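Local coordinates for protein putative thioesterase (Escherichia coli, PDB 5UGZ) that probably acts as a type II thioesterase of the colibactin NRPS/PKS pathway, releasing intermediates from the assembly line by hydrolysis, at residues E150-L154 against G155-V159. Numbering follows the deposited sequence.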
loop_
_atom_site.group_PDB
_atom_site.type_symbol
_atom_site.label_atom_id
_atom_site.label_comp_id
_atom_site.label_asym_id
_atom_site.label_seq_id
_atom_site.Cartn_x
_atom_site.Cartn_y
_atom_site.Cartn_z
ATOM N N GLU A 150 8.582 19.971 -2.818
ATOM C CA GLU A 150 8.338 19.580 -1.435
ATOM C C GLU A 150 8.414 18.070 -1.252
ATOM O O GLU A 150 8.895 17.593 -0.220
ATOM C CB GLU A 150 6.984 20.093 -0.964
ATOM C CG GLU A 150 6.727 19.783 0.491
ATOM C CD GLU A 150 7.713 20.475 1.429
ATOM O OE1 GLU A 150 8.270 21.534 1.064
ATOM O OE2 GLU A 150 7.927 19.962 2.543
ATOM N N ILE A 151 7.916 17.293 -2.217
ATOM C CA ILE A 151 7.900 15.854 -1.979
ATOM C C ILE A 151 9.270 15.252 -2.259
ATOM O O ILE A 151 9.634 14.238 -1.656
ATOM C CB ILE A 151 6.783 15.145 -2.773
ATOM C CG1 ILE A 151 7.027 15.199 -4.279
ATOM C CG2 ILE A 151 5.405 15.706 -2.393
ATOM C CD1 ILE A 151 6.131 14.237 -5.047
ATOM N N VAL A 152 10.052 15.860 -3.152
ATOM C CA VAL A 152 11.467 15.508 -3.251
ATOM C C VAL A 152 12.171 15.821 -1.935
ATOM O O VAL A 152 13.005 15.042 -1.458
ATOM C CB VAL A 152 12.124 16.229 -4.447
ATOM C CG1 VAL A 152 13.579 16.518 -4.176
ATOM C CG2 VAL A 152 12.000 15.394 -5.713
ATOM N N LYS A 153 11.819 16.942 -1.306
ATOM C CA LYS A 153 12.429 17.282 -0.026
ATOM C C LYS A 153 12.057 16.276 1.058
ATOM O O LYS A 153 12.882 15.958 1.922
ATOM C CB LYS A 153 12.018 18.689 0.395
ATOM C CG LYS A 153 12.595 19.115 1.711
ATOM C CD LYS A 153 12.205 20.535 2.019
ATOM C CE LYS A 153 12.041 21.303 0.728
ATOM N NZ LYS A 153 11.944 22.771 0.976
ATOM N N LEU A 154 10.826 15.754 1.028
ATOM C CA LEU A 154 10.347 14.847 2.064
ATOM C C LEU A 154 10.738 13.394 1.832
ATOM O O LEU A 154 10.465 12.557 2.699
ATOM C CB LEU A 154 8.824 14.918 2.168
ATOM C CG LEU A 154 8.156 16.170 2.727
ATOM C CD1 LEU A 154 6.712 16.157 2.324
ATOM C CD2 LEU A 154 8.261 16.209 4.239
ATOM N N GLY A 155 11.344 13.067 0.694
ATOM C CA GLY A 155 11.568 11.670 0.352
ATOM C C GLY A 155 10.308 10.901 -0.007
ATOM O O GLY A 155 10.259 9.680 0.180
ATOM N N GLY A 156 9.278 11.589 -0.507
ATOM C CA GLY A 156 8.049 10.989 -0.987
ATOM C C GLY A 156 8.098 10.568 -2.437
ATOM O O GLY A 156 7.068 10.196 -3.007
ATOM N N THR A 157 9.279 10.639 -3.037
ATOM C CA THR A 157 9.610 10.174 -4.377
ATOM C C THR A 157 11.133 10.328 -4.548
ATOM O O THR A 157 11.764 11.094 -3.806
ATOM C CB THR A 157 8.827 10.958 -5.455
ATOM O OG1 THR A 157 8.973 10.340 -6.739
ATOM C CG2 THR A 157 9.297 12.397 -5.539
ATOM N N PRO A 158 11.749 9.562 -5.451
ATOM C CA PRO A 158 13.209 9.661 -5.623
ATOM C C PRO A 158 13.649 10.977 -6.262
ATOM O O PRO A 158 12.999 11.501 -7.168
ATOM C CB PRO A 158 13.551 8.464 -6.521
ATOM C CG PRO A 158 12.236 8.000 -7.082
ATOM C CD PRO A 158 11.213 8.341 -6.053
ATOM N N VAL A 159 14.787 11.497 -5.788
ATOM C CA VAL A 159 15.248 12.830 -6.170
ATOM C C VAL A 159 15.731 12.876 -7.611
ATOM O O VAL A 159 15.890 13.966 -8.176
ATOM C CB VAL A 159 16.370 13.301 -5.221
ATOM C CG1 VAL A 159 17.658 12.563 -5.542
ATOM C CG2 VAL A 159 16.576 14.800 -5.332
HETATM O O HOH W 1 13.610 12.596 -3.230
#
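Ile151 and Val152, on the last turn of helix 144-154, meet Thr157 and Val159 as the chain folds back over that turn. Methyl groups make most of the apolar contacts, joined by the CG1 methylene of Ile151. CD1 of Ile151 reaches CG2 of Thr157 at 3.7 Å, and its CG1 lies alongside the same methyl. Ile151 holds CG1 between its backbone N and carbonyl carbon (chi1 67°), with CD1 extended beyond it toward the loop. Thr157 turns OG1 anti to its backbone N, which leaves CG2 to face the helix. That methyl also comes within 4.0 Å of Val152 CG2, and so touches both helical residues. The other branch of Val152, CG1, packs on Val159 CG2 at 3.6 Å, the two side chains crossing at about a right angle.

Backbone bonds close the turn in a Schellman motif. Gly156 N donates to Ile151 O over 2.9 Å, with an N-H...O angle of 149°, while Gly155 N gives a weak bond to Val152 O at 3.4 Å. Gly155 adopts positive phi (71°), the backbone conformation that turns the chain out of the helix. The motif ends a helix in the segment between strands 121-125 and 198-203 of this alpha/beta-hydrolase fold, a position consistent with the lid of type II thioesterases. Helix 165-183 covers the Ile151-Thr157 pair: Ile175 touches both, Tyr179 adds to Ile151 and Phe171 to Thr157. Phe162 packs on Val152 from the following loop.

A water molecule donates to Val152 O at 3.1 Å, giving this carbonyl a second partner besides the weak bond from Gly155. A bridge from that water to Thr157 O is doubtful, because their 2.4 Å separation is implausibly short.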